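Side-chain contacts in uncharacterized protein (Ruminococcus gnavus, PDB 4QAN), which is of unknown function but adopts a cystatin-like fold as a divergent member of the NTF2-like superfamily and probably binds metal ions: residues Asp42-Leu47 and Ala208-Ala213; Ile52-Leu57 and Val162-Asn167; Ala78-Tyr83 and Pro88-Glu93; Ile170-Leu173 and Leu177-Glu180. All coordinates share one frame; numbering follows the deposited sequence. Where two conformers were deposited one is given.

Overall arrangement
All four contacts are buried, and none lies near the magnesium site. Interaction 3 is the most central, its centre about 8 Å from that of the chain; interaction 2 is the most peripheral, at about 16 Å. Interactions 2 and 4 share the antiparallel sheet that holds strands 153-164 and 167-172, and touch where Thr55 approaches His171. Helix 52-58 of interaction 2 also reaches interaction 3, and helix 43-48 just before it carries interaction 1. The chemistry differs with place: a methyl over a ring plus an amide-to-carbonyl bond in 1, aliphatic carbon on tyrosine in 2, hydroxyl and water bridges in 3, and imidazole against leucine in 4.

Interaction 1 of 4, residues Asp42-Leu47 and Ala208-Ala213; sequences DLDMAL and ANYFQA
Leu47 and Asn209 mark the nearest backbone approach, CA to CA 7.2 Å, where the short N-capped helix 43-48 of this cystatin-like fold meets the irregular segment 208-213. That segment belongs to the long connection between strand 187-188 of one sheet and helix 221-234, which precedes the second sheet. Leu47 points its side chain at Tyr210 and crosses it at about a right angle. Its CD1 methyl sits over the middle of the tyrosine ring, 3.8 Å from the centroid and only 7° off the normal, a CH-pi contact. Leu47 CB adds an apolar touch at 3.8 Å to Tyr210 CD1. With Tyr210 CG between its backbone N and carbonyl carbon (chi1 65°), the ring is held against the helix.

Next to this apolar patch Asn209 ND2 donates to Leu47 O at 2.9 Å, with an N-H...O angle of 161°. The acceptor lies in the plane of the asparagine amide, while the donor stands above the plane of the leucine carbonyl. Asp44 reaches the hydroxyl edge of the ring, but the modelled approach is too short to be trusted; its carboxylate pairs with Arg48, and Tyr210 OH bonds to Thr252. At the start of the helix the selenomethionine Met45 donates from its backbone N, 3.1 Å away and almost straight, to OD1 of the N-cap residue Asp42, arriving from above the carboxylate plane.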
loop_
_atom_site.group_PDB
_atom_site.type_symbol
_atom_site.label_atom_id
_atom_site.label_comp_id
_atom_site.label_asym_id
_atom_site.label_seq_id
_atom_site.Cartn_x
_atom_site.Cartn_y
_atom_site.Cartn_z
ATOM N N ASP A 42 10.948 -11.613 11.985
ATOM C CA ASP A 42 10.778 -12.204 10.654
ATOM C C ASP A 42 9.641 -11.512 9.920
ATOM O O ASP A 42 8.471 -11.822 10.118
ATOM C CB ASP A 42 10.525 -13.716 10.759
ATOM C CG ASP A 42 10.476 -14.410 9.396
ATOM O OD1 ASP A 42 10.275 -13.726 8.379
ATOM O OD2 ASP A 42 10.614 -15.651 9.348
ATOM N N LEU A 43 10.016 -10.574 9.061
ATOM C CA LEU A 43 9.065 -9.732 8.367
ATOM C C LEU A 43 8.186 -10.562 7.442
ATOM O O LEU A 43 6.964 -10.379 7.385
ATOM C CB LEU A 43 9.801 -8.673 7.550
ATOM C CG LEU A 43 8.928 -7.741 6.712
ATOM C CD1 LEU A 43 8.071 -6.907 7.641
ATOM C CD2 LEU A 43 9.775 -6.860 5.804
ATOM N N ASP A 44 8.820 -11.465 6.709
ATOM C CA ASP A 44 8.108 -12.293 5.757
ATOM C C ASP A 44 6.974 -13.027 6.468
ATOM O O ASP A 44 5.808 -12.956 6.043
ATOM C CB ASP A 44 9.066 -13.287 5.097
ATOM C CG ASP A 44 8.351 -14.265 4.206
ATOM O OD1 ASP A 44 7.953 -13.859 3.095
ATOM O OD2 ASP A 44 8.166 -15.437 4.626
HETATM N N MSE A 45 7.333 -13.710 7.563
HETATM C CA MSE A 45 6.369 -14.437 8.383
HETATM C C MSE A 45 5.222 -13.551 8.818
HETATM O O MSE A 45 4.059 -13.929 8.670
HETATM C CB MSE A 45 7.113 -15.057 9.569
HETATM C CG MSE A 45 6.220 -15.991 10.355
HETATM SE SE MSE A 45 7.178 -16.574 11.968
HETATM C CE MSE A 45 5.640 -17.521 12.754
ATOM N N ALA A 46 5.553 -12.365 9.325
ATOM C CA ALA A 46 4.579 -11.379 9.819
ATOM C C ALA A 46 3.561 -10.970 8.770
ATOM O O ALA A 46 2.366 -10.955 9.046
ATOM C CB ALA A 46 5.300 -10.126 10.329
ATOM N N LEU A 47 4.048 -10.615 7.582
ATOM C CA LEU A 47 3.186 -10.209 6.477
ATOM C C LEU A 47 2.107 -11.231 6.142
ATOM O O LEU A 47 0.952 -10.873 5.925
ATOM C CB LEU A 47 4.022 -9.927 5.232
ATOM C CG LEU A 47 4.791 -8.594 5.321
ATOM C CD1 LEU A 47 5.749 -8.431 4.159
ATOM C CD2 LEU A 47 3.824 -7.433 5.375
ATOM N N ALA A 208 1.669 -17.003 1.260
ATOM C CA ALA A 208 2.265 -15.781 0.757
ATOM C C ALA A 208 1.156 -14.844 0.296
ATOM O O ALA A 208 0.208 -15.278 -0.333
ATOM C CB ALA A 208 3.215 -16.086 -0.388
ATOM N N ASN A 209 1.284 -13.558 0.601
ATOM C CA ASN A 209 0.222 -12.604 0.313
ATOM C C ASN A 209 0.714 -11.206 0.031
ATOM O O ASN A 209 -0.003 -10.242 0.287
ATOM C CB ASN A 209 -0.713 -12.550 1.516
ATOM C CG ASN A 209 -0.001 -12.093 2.770
ATOM O OD1 ASN A 209 1.230 -12.154 2.853
ATOM N ND2 ASN A 209 -0.761 -11.615 3.740
ATOM N N TYR A 210 1.947 -11.094 -0.454
ATOM C CA TYR A 210 2.523 -9.814 -0.862
ATOM C C TYR A 210 3.414 -10.034 -2.079
ATOM O O TYR A 210 3.755 -11.164 -2.395
ATOM C CB TYR A 210 3.319 -9.204 0.297
ATOM C CG TYR A 210 4.556 -9.976 0.730
ATOM C CD1 TYR A 210 4.469 -11.043 1.608
ATOM C CD2 TYR A 210 5.811 -9.625 0.263
ATOM C CE1 TYR A 210 5.604 -11.747 2.007
ATOM C CE2 TYR A 210 6.945 -10.319 0.643
ATOM C CZ TYR A 210 6.830 -11.384 1.512
ATOM O OH TYR A 210 7.952 -12.051 1.891
ATOM N N PHE A 211 3.810 -8.958 -2.753
ATOM C CA PHE A 211 4.695 -9.071 -3.893
ATOM C C PHE A 211 5.752 -7.971 -3.864
ATOM O O PHE A 211 5.533 -6.901 -3.279
ATOM C CB PHE A 211 3.886 -8.989 -5.195
ATOM C CG PHE A 211 3.337 -7.626 -5.472
ATOM C CD1 PHE A 211 2.102 -7.250 -4.980
ATOM C CD2 PHE A 211 4.069 -6.708 -6.204
ATOM C CE1 PHE A 211 1.602 -5.981 -5.223
ATOM C CE2 PHE A 211 3.571 -5.450 -6.458
ATOM C CZ PHE A 211 2.336 -5.080 -5.954
ATOM N N GLN A 212 6.896 -8.278 -4.479
ATOM C CA GLN A 212 7.982 -7.318 -4.691
ATOM C C GLN A 212 8.227 -7.296 -6.217
ATOM O O GLN A 212 8.610 -8.303 -6.803
ATOM C CB GLN A 212 9.254 -7.727 -3.893
ATOM C CG GLN A 212 10.265 -6.593 -3.649
ATOM C CD GLN A 212 11.402 -6.951 -2.678
ATOM O OE1 GLN A 212 11.171 -7.243 -1.504
ATOM N NE2 GLN A 212 12.643 -6.908 -3.169
ATOM N N ALA A 213 7.965 -6.161 -6.859
ATOM C CA ALA A 213 8.156 -6.068 -8.303
ATOM C C ALA A 213 9.659 -6.039 -8.595
ATOM O O ALA A 213 10.445 -5.637 -7.734
ATOM C CB ALA A 213 7.468 -4.834 -8.842
#

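Interaction 2 of 4, residues Ile52-Leu57 and Val162-Asn167; sequences IDETAL and VQYEKN
Glu54 lays its CB over one face of the Tyr164 ring, 3.4 Å from CD2. Glu54 CB stands 3.9 Å from the Tyr164 ring centroid, 29° off the normal, a CH-pi contact displaced toward the CD2-CE2 side. The rest of the glutamate does not continue across the ring: a bend at chi2 (87°) turns the chain aside, and the carboxylate, its plane 19° from that of the ring, forms a salt bridge with Lys169. Further along, Tyr164 OH passes Thr55 OG1 at 3.8 Å, a packing distance.

Each of these hydroxyls is satisfied elsewhere. Tyr164 OH bonds to the backbone O of Leu136, which pins the far end of the ring, and Thr55 OG1 bonds to Ala51 O, just ahead of the helix. Losing the ring to an alanine here would probably leave a gap beside Glu54 CB and deprive Leu136 O of its hydroxyl partner.

The root of the tyrosine is fixed by a type I' turn from Tyr164 to Asn167, a two-residue beta-hairpin loop. Tyr164 N donates to Asn167 O at 3.1 Å and Asn167 N returns the bond to Tyr164 O at 2.9 Å. The hairpin joins strands 153-164 and 167-172 of the antiparallel sheet, so the contact seats helix 52-58 on the end of this strand pair, while Ile52 and Thr55 of the same helix also pack on helix 87-108.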
loop_
_atom_site.group_PDB
_atom_site.type_symbol
_atom_site.label_atom_id
_atom_site.label_comp_id
_atom_site.label_asym_id
_atom_site.label_seq_id
_atom_site.Cartn_x
_atom_site.Cartn_y
_atom_site.Cartn_z
ATOM N N ILE A 52 -3.939 -8.836 4.194
ATOM C CA ILE A 52 -3.645 -7.998 3.043
ATOM C C ILE A 52 -4.656 -8.210 1.894
ATOM O O ILE A 52 -5.300 -7.246 1.459
ATOM C CB ILE A 52 -2.182 -8.154 2.554
ATOM C CG1 ILE A 52 -1.216 -7.675 3.648
ATOM C CG2 ILE A 52 -1.954 -7.318 1.303
ATOM C CD1 ILE A 52 0.231 -8.084 3.461
ATOM N N ASP A 53 -4.776 -9.440 1.401
ATOM C CA ASP A 53 -5.678 -9.722 0.276
ATOM C C ASP A 53 -7.153 -9.653 0.689
ATOM O O ASP A 53 -7.999 -9.214 -0.078
ATOM C CB ASP A 53 -5.389 -11.092 -0.345
ATOM C CG ASP A 53 -4.031 -11.170 -1.010
ATOM O OD1 ASP A 53 -3.522 -10.145 -1.502
ATOM O OD2 ASP A 53 -3.469 -12.283 -1.045
ATOM N N GLU A 54 -7.454 -10.091 1.901
ATOM C CA GLU A 54 -8.835 -10.190 2.348
ATOM C C GLU A 54 -9.404 -8.783 2.547
ATOM O O GLU A 54 -10.453 -8.461 2.005
ATOM C CB GLU A 54 -8.952 -11.036 3.626
ATOM C CG GLU A 54 -8.372 -12.446 3.524
ATOM C CD GLU A 54 -6.884 -12.527 3.854
ATOM O OE1 GLU A 54 -6.206 -11.472 3.870
ATOM O OE2 GLU A 54 -6.398 -13.655 4.109
ATOM N N THR A 55 -8.693 -7.935 3.279
ATOM C CA THR A 55 -9.109 -6.539 3.438
ATOM C C THR A 55 -9.181 -5.848 2.076
ATOM O O THR A 55 -10.171 -5.192 1.758
ATOM C CB THR A 55 -8.158 -5.764 4.365
ATOM O OG1 THR A 55 -8.133 -6.384 5.657
ATOM C CG2 THR A 55 -8.586 -4.306 4.512
ATOM N N ALA A 56 -8.142 -6.004 1.262
ATOM C CA ALA A 56 -8.093 -5.314 -0.035
ATOM C C ALA A 56 -9.307 -5.644 -0.935
ATOM O O ALA A 56 -9.847 -4.764 -1.592
ATOM C CB ALA A 56 -6.792 -5.626 -0.760
ATOM N N LEU A 57 -9.742 -6.897 -0.937
ATOM C CA LEU A 57 -10.885 -7.321 -1.755
ATOM C C LEU A 57 -12.276 -7.094 -1.122
ATOM O O LEU A 57 -13.270 -7.044 -1.850
ATOM C CB LEU A 57 -10.732 -8.793 -2.134
ATOM C CG LEU A 57 -9.487 -9.113 -2.976
ATOM C CD1 LEU A 57 -9.213 -10.616 -2.985
ATOM C CD2 LEU A 57 -9.640 -8.576 -4.389
ATOM N N VAL A 162 -9.298 -10.281 12.433
ATOM C CA VAL A 162 -10.469 -10.307 11.559
ATOM C C VAL A 162 -10.687 -11.704 10.989
ATOM O O VAL A 162 -9.729 -12.434 10.762
ATOM C CB VAL A 162 -10.369 -9.220 10.457
ATOM C CG1 VAL A 162 -9.244 -9.506 9.471
ATOM C CG2 VAL A 162 -11.698 -9.065 9.739
ATOM N N GLN A 163 -11.954 -12.084 10.817
ATOM C CA GLN A 163 -12.301 -13.356 10.193
ATOM C C GLN A 163 -13.008 -13.148 8.853
ATOM O O GLN A 163 -13.963 -12.352 8.746
ATOM C CB GLN A 163 -13.198 -14.195 11.108
ATOM C CG GLN A 163 -13.278 -15.658 10.690
ATOM C CD GLN A 163 -14.404 -16.413 11.384
ATOM O OE1 GLN A 163 -15.545 -15.954 11.417
ATOM N NE2 GLN A 163 -14.086 -17.581 11.935
ATOM N N TYR A 164 -12.517 -13.857 7.837
ATOM C CA TYR A 164 -13.194 -13.967 6.553
ATOM C C TYR A 164 -13.262 -15.437 6.189
ATOM O O TYR A 164 -12.257 -16.138 6.266
ATOM C CB TYR A 164 -12.435 -13.245 5.452
ATOM C CG TYR A 164 -12.278 -11.755 5.613
ATOM C CD1 TYR A 164 -13.217 -10.868 5.090
ATOM C CD2 TYR A 164 -11.166 -11.230 6.251
ATOM C CE1 TYR A 164 -13.049 -9.492 5.213
ATOM C CE2 TYR A 164 -10.995 -9.865 6.385
ATOM C CZ TYR A 164 -11.931 -8.997 5.862
ATOM O OH TYR A 164 -11.729 -7.636 6.005
ATOM N N GLU A 165 -14.445 -15.888 5.782
ATOM C CA GLU A 165 -14.677 -17.276 5.378
ATOM C C GLU A 165 -14.067 -18.276 6.356
ATOM O O GLU A 165 -13.426 -19.254 5.959
ATOM C CB GLU A 165 -14.159 -17.509 3.956
ATOM C CG GLU A 165 -14.662 -16.471 2.963
ATOM C CD GLU A 165 -14.910 -17.036 1.577
ATOM O OE1 GLU A 165 -15.930 -17.741 1.391
ATOM O OE2 GLU A 165 -14.098 -16.752 0.666
ATOM N N LYS A 166 -14.285 -18.019 7.642
ATOM C CA LYS A 166 -13.902 -18.939 8.717
ATOM C C LYS A 166 -12.389 -19.000 8.959
ATOM O O LYS A 166 -11.909 -19.919 9.611
ATOM C CB LYS A 166 -14.469 -20.344 8.453
ATOM C CG LYS A 166 -15.802 -20.359 7.702
ATOM C CD LYS A 166 -16.615 -21.618 7.956
ATOM C CE LYS A 166 -17.767 -21.332 8.907
ATOM N NZ LYS A 166 -18.551 -22.558 9.213
ATOM N N ASN A 167 -11.642 -18.020 8.447
ATOM C CA ASN A 167 -10.184 -17.984 8.622
ATOM C C ASN A 167 -9.742 -16.655 9.193
ATOM O O ASN A 167 -10.106 -15.607 8.664
ATOM C CB ASN A 167 -9.482 -18.181 7.288
ATOM C CG ASN A 167 -9.689 -19.563 6.720
ATOM O OD1 ASN A 167 -9.833 -20.542 7.457
ATOM N ND2 ASN A 167 -9.700 -19.653 5.399
#

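Interaction 3 of 4, residues Ala78-Tyr83 and Pro88-Glu93; sequences APTSDY and PLTSAE
The flat peptide carbonyl of Ala78 is approached from above its plane by Thr90 OG1, which donates to Ala78 O at 2.7 Å from 51° out of that plane. Away from this bond, the Tyr83 ring carries Asp82 CB over one face, near the rim. Thr90 OG1 also accepts from Thr80 OG1 at 2.6 Å, so a single hydroxyl joins a chain of two hydrogen bonds running from Thr80 through Thr90 to the backbone. Thr90 OG1 is brought to these partners by lying anti to its own carbonyl carbon (chi1 -55°), and Ala78 CB rests 3.4 Å from it. Replacing Thr90 by a valine would probably leave both Ala78 O and Thr80 OG1 without their partner in helix 87-108.

Beside these bonds, one water accepts from Ala78 N at 2.9 Å and donates to Glu93 OE2 at 2.5 Å, with a weak bond to Leu89 O. Glu93 OE2 also forms a salt bridge with Lys268 of helix 254-275. Pro79 O takes bonds from both Asp82 N and Tyr83 N, and Pro79 itself is the centre of an inverse gamma turn, which folds the loop back onto helix 87-108 of the cystatin-like fold.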
loop_
_atom_site.group_PDB
_atom_site.type_symbol
_atom_site.label_atom_id
_atom_site.label_comp_id
_atom_site.label_asym_id
_atom_site.label_seq_id
_atom_site.Cartn_x
_atom_site.Cartn_y
_atom_site.Cartn_z
ATOM N N ALA A 78 -6.195 2.397 -2.471
ATOM C CA ALA A 78 -7.148 2.445 -3.589
ATOM C C ALA A 78 -8.310 1.498 -3.352
ATOM O O ALA A 78 -8.132 0.496 -2.651
ATOM C CB ALA A 78 -6.439 2.094 -4.896
ATOM N N PRO A 79 -9.497 1.802 -3.938
ATOM C CA PRO A 79 -10.732 1.048 -3.737
ATOM C C PRO A 79 -10.844 -0.267 -4.551
ATOM O O PRO A 79 -11.731 -0.432 -5.403
ATOM C CB PRO A 79 -11.811 2.060 -4.142
ATOM C CG PRO A 79 -11.158 2.865 -5.200
ATOM C CD PRO A 79 -9.746 3.030 -4.721
ATOM N N THR A 80 -9.953 -1.200 -4.240
ATOM C CA THR A 80 -9.864 -2.465 -4.948
ATOM C C THR A 80 -11.110 -3.321 -4.740
ATOM O O THR A 80 -11.494 -4.069 -5.628
ATOM C CB THR A 80 -8.602 -3.243 -4.529
ATOM O OG1 THR A 80 -7.463 -2.637 -5.143
ATOM C CG2 THR A 80 -8.662 -4.702 -4.941
ATOM N N SER A 81 -11.731 -3.213 -3.574
ATOM C CA SER A 81 -12.971 -3.950 -3.294
ATOM C C SER A 81 -14.131 -3.510 -4.197
ATOM O O SER A 81 -15.059 -4.275 -4.403
ATOM C CB SER A 81 -13.386 -3.755 -1.833
ATOM O OG SER A 81 -13.724 -2.400 -1.566
ATOM N N ASP A 82 -14.088 -2.281 -4.716
ATOM C CA ASP A 82 -15.066 -1.857 -5.715
ATOM C C ASP A 82 -14.562 -2.068 -7.138
ATOM O O ASP A 82 -15.342 -2.372 -8.020
ATOM C CB ASP A 82 -15.444 -0.393 -5.513
ATOM C CG ASP A 82 -16.262 -0.178 -4.251
ATOM O OD1 ASP A 82 -17.352 -0.770 -4.136
ATOM O OD2 ASP A 82 -15.806 0.569 -3.372
ATOM N N TYR A 83 -13.271 -1.874 -7.362
ATOM C CA TYR A 83 -12.703 -1.974 -8.697
ATOM C C TYR A 83 -11.407 -2.760 -8.646
ATOM O O TYR A 83 -10.379 -2.237 -8.231
ATOM C CB TYR A 83 -12.457 -0.578 -9.258
ATOM C CG TYR A 83 -13.634 0.339 -9.125
ATOM C CD1 TYR A 83 -14.753 0.181 -9.940
ATOM C CD2 TYR A 83 -13.643 1.374 -8.189
ATOM C CE1 TYR A 83 -15.851 1.028 -9.835
ATOM C CE2 TYR A 83 -14.743 2.228 -8.069
ATOM C CZ TYR A 83 -15.841 2.050 -8.893
ATOM O OH TYR A 83 -16.935 2.880 -8.797
ATOM N N PRO A 88 -3.015 -4.084 -7.411
ATOM C CA PRO A 88 -1.606 -3.931 -7.030
ATOM C C PRO A 88 -1.300 -2.662 -6.213
ATOM O O PRO A 88 -0.374 -2.677 -5.387
ATOM C CB PRO A 88 -0.885 -3.902 -8.380
ATOM C CG PRO A 88 -1.829 -4.618 -9.333
ATOM C CD PRO A 88 -3.197 -4.219 -8.866
ATOM N N LEU A 89 -2.048 -1.576 -6.427
ATOM C CA LEU A 89 -1.809 -0.353 -5.645
ATOM C C LEU A 89 -2.222 -0.548 -4.180
ATOM O O LEU A 89 -1.536 -0.101 -3.279
ATOM C CB LEU A 89 -2.543 0.850 -6.246
ATOM C CG LEU A 89 -2.291 1.141 -7.725
ATOM C CD1 LEU A 89 -2.698 2.572 -8.068
ATOM C CD2 LEU A 89 -0.827 0.919 -8.085
ATOM N N THR A 90 -3.326 -1.262 -3.973
ATOM C CA THR A 90 -3.911 -1.451 -2.667
ATOM C C THR A 90 -3.044 -2.423 -1.881
ATOM O O THR A 90 -2.676 -2.141 -0.735
ATOM C CB THR A 90 -5.375 -1.953 -2.749
ATOM O OG1 THR A 90 -6.161 -1.063 -3.556
ATOM C CG2 THR A 90 -6.007 -2.004 -1.376
ATOM N N SER A 91 -2.678 -3.534 -2.513
ATOM C CA SER A 91 -1.774 -4.507 -1.886
ATOM C C SER A 91 -0.465 -3.862 -1.466
ATOM O O SER A 91 -0.014 -4.057 -0.344
ATOM C CB SER A 91 -1.480 -5.692 -2.802
ATOM O OG SER A 91 -0.374 -6.439 -2.308
ATOM N N ALA A 92 0.125 -3.083 -2.358
ATOM C CA ALA A 92 1.408 -2.461 -2.082
ATOM C C ALA A 92 1.338 -1.425 -0.979
ATOM O O ALA A 92 2.234 -1.374 -0.145
ATOM C CB ALA A 92 1.998 -1.866 -3.343
ATOM N N GLU A 93 0.299 -0.594 -0.957
ATOM C CA GLU A 93 0.192 0.371 0.126
ATOM C C GLU A 93 -0.061 -0.322 1.455
ATOM O O GLU A 93 0.521 0.042 2.455
ATOM C CB GLU A 93 -0.876 1.416 -0.143
ATOM C CG GLU A 93 -0.478 2.436 -1.191
ATOM C CD GLU A 93 -1.214 3.738 -1.006
ATOM O OE1 GLU A 93 -0.907 4.426 -0.016
ATOM O OE2 GLU A 93 -2.093 4.084 -1.836
HETATM O O HOH W 1 -3.385 2.191 -2.932
#

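Interaction 4 of 4, residues Ile170-Leu173 and Leu177-Glu180; sequences IHSL and LLYE
His171 and Ser172 form a classic beta bulge opposite Thr160, where strand 167-172 of the antiparallel sheet turns a corner, and from it they meet the type I turn Leu177-Glu180. The backbones come closest at Ser172 and Leu178, CA to CA 5.0 Å. The denser part gathers round the imidazole. His171 CG is anti to the backbone N (chi1 175°), which carries the ring toward the turn. His171 NE2 stands 3.2 Å from Leu178 N and 3.8 Å from Leu177 CD2, while Leu177 CA lies at the ring edge, in its plane. Leu178 CB packs 3.7 Å from His171 O.

The other ring nitrogen, ND1, makes a weak hydrogen bond to Thr55. Ser172 packs more loosely: its OG is 3.8 Å from Leu178 CA and spends its polar capacity on Lys174 O and Gln101, while Leu178 reaches Met94 and Tyr98 of helix 87-108.

The looser side is at Glu180, which is partly exposed and makes no contact with 170-173; it pairs instead with Arg128, whose charge probably eases the nearness of Glu67. The carboxylate also folds back over its own turn: Leu177 N donates to Glu180 OE2 at 3.1 Å, an almost straight bond at 177° that meets the oxygen from above the carboxylate plane.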
loop_
_atom_site.group_PDB
_atom_site.type_symbol
_atom_site.label_atom_id
_atom_site.label_comp_id
_atom_site.label_asym_id
_atom_site.label_seq_id
_atom_site.Cartn_x
_atom_site.Cartn_y
_atom_site.Cartn_z
ATOM N N ILE A 170 -4.684 -11.022 11.256
ATOM C CA ILE A 170 -4.558 -9.764 11.966
ATOM C C ILE A 170 -4.819 -8.623 10.998
ATOM O O ILE A 170 -4.093 -8.477 10.033
ATOM C CB ILE A 170 -3.149 -9.583 12.538
ATOM C CG1 ILE A 170 -2.818 -10.721 13.508
ATOM C CG2 ILE A 170 -3.016 -8.216 13.200
ATOM C CD1 ILE A 170 -3.849 -10.952 14.590
ATOM N N HIS A 171 -5.856 -7.827 11.260
ATOM C CA HIS A 171 -6.116 -6.611 10.482
ATOM C C HIS A 171 -5.196 -5.477 10.905
ATOM O O HIS A 171 -4.784 -4.651 10.074
ATOM C CB HIS A 171 -7.563 -6.140 10.655
ATOM C CG HIS A 171 -7.837 -4.837 9.981
ATOM N ND1 HIS A 171 -7.807 -4.695 8.611
ATOM C CD2 HIS A 171 -8.087 -3.608 10.482
ATOM C CE1 HIS A 171 -8.051 -3.437 8.294
ATOM N NE2 HIS A 171 -8.225 -2.756 9.412
ATOM N N SER A 172 -4.915 -5.396 12.201
ATOM C CA SER A 172 -4.024 -4.365 12.712
ATOM C C SER A 172 -3.286 -4.829 13.944
ATOM O O SER A 172 -3.841 -5.554 14.767
ATOM C CB SER A 172 -4.804 -3.093 13.023
ATOM O OG SER A 172 -3.933 -2.015 13.318
ATOM N N LEU A 173 -2.026 -4.416 14.047
ATOM C CA LEU A 173 -1.167 -4.715 15.199
ATOM C C LEU A 173 -1.330 -3.657 16.287
ATOM O O LEU A 173 -0.647 -3.695 17.309
ATOM C CB LEU A 173 0.306 -4.769 14.769
ATOM C CG LEU A 173 0.786 -6.096 14.183
ATOM C CD1 LEU A 173 0.298 -6.306 12.751
ATOM C CD2 LEU A 173 2.303 -6.142 14.254
ATOM N N LEU A 177 -8.684 0.359 13.352
ATOM C CA LEU A 177 -8.405 0.087 11.961
ATOM C C LEU A 177 -6.950 0.374 11.648
ATOM O O LEU A 177 -6.350 1.304 12.205
ATOM C CB LEU A 177 -9.281 0.960 11.047
ATOM C CG LEU A 177 -10.792 0.725 11.000
ATOM C CD1 LEU A 177 -11.410 1.628 9.945
ATOM C CD2 LEU A 177 -11.149 -0.733 10.716
ATOM N N LEU A 178 -6.408 -0.410 10.721
ATOM C CA LEU A 178 -5.062 -0.202 10.181
ATOM C C LEU A 178 -4.772 1.264 9.818
ATOM O O LEU A 178 -3.654 1.734 10.003
ATOM C CB LEU A 178 -4.861 -1.078 8.949
ATOM C CG LEU A 178 -3.490 -1.052 8.272
ATOM C CD1 LEU A 178 -2.403 -1.529 9.223
ATOM C CD2 LEU A 178 -3.506 -1.889 6.996
ATOM N N TYR A 179 -5.765 1.996 9.323
ATOM C CA TYR A 179 -5.488 3.330 8.792
ATOM C C TYR A 179 -5.636 4.448 9.812
ATOM O O TYR A 179 -5.446 5.617 9.469
ATOM C CB TYR A 179 -6.355 3.616 7.564
ATOM C CG TYR A 179 -6.580 2.397 6.704
ATOM C CD1 TYR A 179 -5.556 1.848 5.952
ATOM C CD2 TYR A 179 -7.814 1.783 6.675
ATOM C CE1 TYR A 179 -5.768 0.721 5.180
ATOM C CE2 TYR A 179 -8.035 0.659 5.916
ATOM C CZ TYR A 179 -7.017 0.132 5.173
ATOM O OH TYR A 179 -7.284 -0.992 4.439
ATOM N N GLU A 180 -5.973 4.121 11.056
ATOM C CA GLU A 180 -6.083 5.161 12.070
ATOM C C GLU A 180 -4.699 5.676 12.435
ATOM O O GLU A 180 -3.721 4.934 12.391
ATOM C CB GLU A 180 -6.809 4.662 13.307
ATOM C CG GLU A 180 -8.281 4.392 13.074
ATOM C CD GLU A 180 -8.986 3.910 14.322
ATOM O OE1 GLU A 180 -8.616 4.380 15.423
ATOM O OE2 GLU A 180 -9.909 3.073 14.195
#